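Local coordinates for protein toll-like receptor 6, Variable lymphocyte receptor B (Mus musculus, PDB 3A79) that probably recognises microbial lipopeptides together with TLR2 through its leucine-rich repeat ectodomain, here fused to a hagfish lymphocyte receptor fragment, at residues Leu269-Trp274 against Phe297-Thr302. Residues are numbered along the deposited sequence; the frame is centred on the assembly and turned at random.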
loop_
_atom_site.group_PDB
_atom_site.type_symbol
_atom_site.label_atom_id
_atom_site.label_comp_id
_atom_site.label_asym_id
_atom_site.label_seq_id
_atom_site.Cartn_x
_atom_site.Cartn_y
_atom_site.Cartn_z
ATOM N N LEU B 269 14.830 -13.321 26.352
ATOM C CA LEU B 269 15.940 -12.432 26.051
ATOM C C LEU B 269 15.687 -11.000 26.528
ATOM O O LEU B 269 16.533 -10.416 27.196
ATOM C CB LEU B 269 16.254 -12.464 24.553
ATOM C CG LEU B 269 17.121 -13.619 24.052
ATOM C CD1 LEU B 269 18.005 -13.082 22.979
ATOM C CD2 LEU B 269 17.989 -14.142 25.167
ATOM N N PHE B 270 14.530 -10.432 26.187
ATOM C CA PHE B 270 14.172 -9.094 26.668
ATOM C C PHE B 270 14.202 -9.032 28.192
ATOM O O PHE B 270 14.834 -8.149 28.763
ATOM C CB PHE B 270 12.790 -8.643 26.163
ATOM C CG PHE B 270 12.710 -8.474 24.672
ATOM C CD1 PHE B 270 11.690 -9.076 23.942
ATOM C CD2 PHE B 270 13.653 -7.727 23.996
ATOM C CE1 PHE B 270 11.616 -8.941 22.559
ATOM C CE2 PHE B 270 13.583 -7.586 22.605
ATOM C CZ PHE B 270 12.565 -8.196 21.891
ATOM N N GLN B 271 13.517 -9.971 28.842
ATOM C CA GLN B 271 13.412 -9.993 30.308
ATOM C C GLN B 271 14.776 -10.108 30.981
ATOM O O GLN B 271 14.999 -9.545 32.049
ATOM C CB GLN B 271 12.528 -11.150 30.778
ATOM C CG GLN B 271 11.078 -11.037 30.393
ATOM C CD GLN B 271 10.318 -10.099 31.293
ATOM O OE1 GLN B 271 9.954 -10.460 32.410
ATOM N NE2 GLN B 271 10.060 -8.888 30.808
ATOM N N PHE B 272 15.675 -10.862 30.354
ATOM C CA PHE B 272 17.033 -11.042 30.849
ATOM C C PHE B 272 17.772 -9.713 30.886
ATOM O O PHE B 272 18.583 -9.456 31.775
ATOM C CB PHE B 272 17.787 -12.032 29.955
ATOM C CG PHE B 272 19.276 -12.010 30.142
ATOM C CD1 PHE B 272 19.881 -12.805 31.112
ATOM C CD2 PHE B 272 20.073 -11.194 29.354
ATOM C CE1 PHE B 272 21.250 -12.787 31.293
ATOM C CE2 PHE B 272 21.446 -11.168 29.531
ATOM C CZ PHE B 272 22.036 -11.967 30.502
ATOM N N PHE B 273 17.477 -8.868 29.912
ATOM C CA PHE B 273 18.179 -7.615 29.757
ATOM C C PHE B 273 17.639 -6.532 30.673
ATOM O O PHE B 273 18.376 -5.653 31.106
ATOM C CB PHE B 273 18.088 -7.144 28.308
ATOM C CG PHE B 273 19.081 -7.795 27.397
ATOM C CD1 PHE B 273 18.658 -8.563 26.326
ATOM C CD2 PHE B 273 20.435 -7.632 27.602
ATOM C CE1 PHE B 273 19.569 -9.158 25.478
ATOM C CE2 PHE B 273 21.346 -8.231 26.761
ATOM C CZ PHE B 273 20.911 -8.995 25.700
ATOM N N TRP B 274 16.351 -6.598 30.966
ATOM C CA TRP B 274 15.664 -5.474 31.591
ATOM C C TRP B 274 16.297 -5.025 32.925
ATOM O O TRP B 274 16.466 -3.826 33.178
ATOM C CB TRP B 274 14.173 -5.801 31.741
ATOM C CG TRP B 274 13.268 -4.744 31.181
ATOM C CD1 TRP B 274 12.528 -3.843 31.883
ATOM C CD2 TRP B 274 13.011 -4.482 29.801
ATOM N NE1 TRP B 274 11.829 -3.035 31.027
ATOM C CE2 TRP B 274 12.109 -3.406 29.742
ATOM C CE3 TRP B 274 13.460 -5.051 28.609
ATOM C CZ2 TRP B 274 11.645 -2.888 28.540
ATOM C CZ3 TRP B 274 12.997 -4.539 27.417
ATOM C CH2 TRP B 274 12.102 -3.466 27.390
ATOM N N PHE B 297 5.619 -11.869 31.223
ATOM C CA PHE B 297 6.596 -10.794 31.287
ATOM C C PHE B 297 6.062 -9.626 32.107
ATOM O O PHE B 297 4.867 -9.335 32.086
ATOM C CB PHE B 297 6.986 -10.322 29.882
ATOM C CG PHE B 297 5.848 -9.731 29.103
ATOM C CD1 PHE B 297 5.678 -8.356 29.036
ATOM C CD2 PHE B 297 4.940 -10.554 28.444
ATOM C CE1 PHE B 297 4.618 -7.812 28.321
ATOM C CE2 PHE B 297 3.886 -10.026 27.734
ATOM C CZ PHE B 297 3.724 -8.651 27.667
ATOM N N THR B 298 6.957 -8.984 32.848
ATOM C CA THR B 298 6.670 -7.718 33.504
ATOM C C THR B 298 7.858 -6.800 33.283
ATOM O O THR B 298 9.009 -7.216 33.421
ATOM C CB THR B 298 6.405 -7.862 35.039
ATOM O OG1 THR B 298 7.069 -9.025 35.560
ATOM C CG2 THR B 298 4.905 -7.956 35.328
ATOM N N TYR B 299 7.580 -5.551 32.932
ATOM C CA TYR B 299 8.633 -4.560 32.782
ATOM C C TYR B 299 8.752 -3.666 34.003
ATOM O O TYR B 299 7.883 -2.831 34.262
ATOM C CB TYR B 299 8.374 -3.715 31.555
ATOM C CG TYR B 299 8.427 -4.523 30.305
ATOM C CD1 TYR B 299 7.284 -4.752 29.559
ATOM C CD2 TYR B 299 9.616 -5.093 29.888
ATOM C CE1 TYR B 299 7.329 -5.498 28.423
ATOM C CE2 TYR B 299 9.672 -5.842 28.751
ATOM C CZ TYR B 299 8.525 -6.040 28.017
ATOM O OH TYR B 299 8.579 -6.790 26.869
ATOM N N SER B 300 9.838 -3.851 34.747
ATOM C CA SER B 300 10.095 -3.052 35.930
ATOM C C SER B 300 11.132 -2.007 35.591
ATOM O O SER B 300 11.676 -2.010 34.492
ATOM C CB SER B 300 10.624 -3.930 37.059
ATOM O OG SER B 300 9.960 -5.179 37.086
ATOM N N GLU B 301 11.404 -1.122 36.544
ATOM C CA GLU B 301 12.479 -0.149 36.416
ATOM C C GLU B 301 13.628 -0.751 35.625
ATOM O O GLU B 301 14.089 -1.851 35.934
ATOM C CB GLU B 301 12.972 0.266 37.799
ATOM C CG GLU B 301 13.352 -0.909 38.715
ATOM C CD GLU B 301 12.240 -1.322 39.685
ATOM O OE1 GLU B 301 11.045 -1.186 39.342
ATOM O OE2 GLU B 301 12.568 -1.787 40.800
ATOM N N THR B 302 14.083 -0.036 34.603
ATOM C CA THR B 302 15.150 -0.538 33.743
ATOM C C THR B 302 16.121 0.564 33.350
ATOM O O THR B 302 15.772 1.738 33.368
ATOM C CB THR B 302 14.584 -1.164 32.457
ATOM O OG1 THR B 302 15.657 -1.492 31.564
ATOM C CG2 THR B 302 13.649 -0.187 31.765
#
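Trp274, beside helix 263-273, slides its indole between Tyr299 and Thr302 of the loop that leads from strand 278-288 to strand 306-314. Tyr299 lies over one face of the indole and Thr302 over the opposite one, while the carbonyl O of Ser300 approaches the indole edge in plane, 3.3 Å from Trp274 CD1. A phenol can pack obliquely against so broad a ring and still carry a hydroxyl: the six-membered ring of Trp274 and the Tyr299 ring have centroids 4.3 Å apart, their planes inclined at 47°, and Tyr299 OH goes on to bond the carbonyl O of Val327. Across the other face Thr302 divides its work: CG2 lies 3.5 Å from Trp274 NE1, while OG1, anti to its own backbone N (chi1 173°), hydrogen-bonds at 3.0 Å to a lone pair of the backbone carbonyl, Trp274 O. Leu304 N shares that hydroxyl, and Trp274 NE1 is itself bonded to Asn332 OD1.

Gln271 can be followed outward from CB, which itself stays beyond contact distance. CG only grazes Phe297 CB; the chain bends at chi2 (-79°), and Gln271 CD rests 3.6 Å from Phe297 CB. At the tip the amide meets the backbone of Thr298 twice: Gln271 NE2 donates to Thr298 O over 3.3 Å, from above the carbonyl plane, and OE1 accepts a weak bond from Thr298 N. An amide suits this place because it matches a peptide's donor and acceptor together.

An alanine at Trp274 would probably leave a gap between Tyr299 and Thr302 and Asn332 OD1 without its indole partner. Within the TLR6 part, this surface contact thus joins a helix and a loop on the solenoid's convex side through uncharged groups, aromatic packing reinforced by side-chain bonds to backbone.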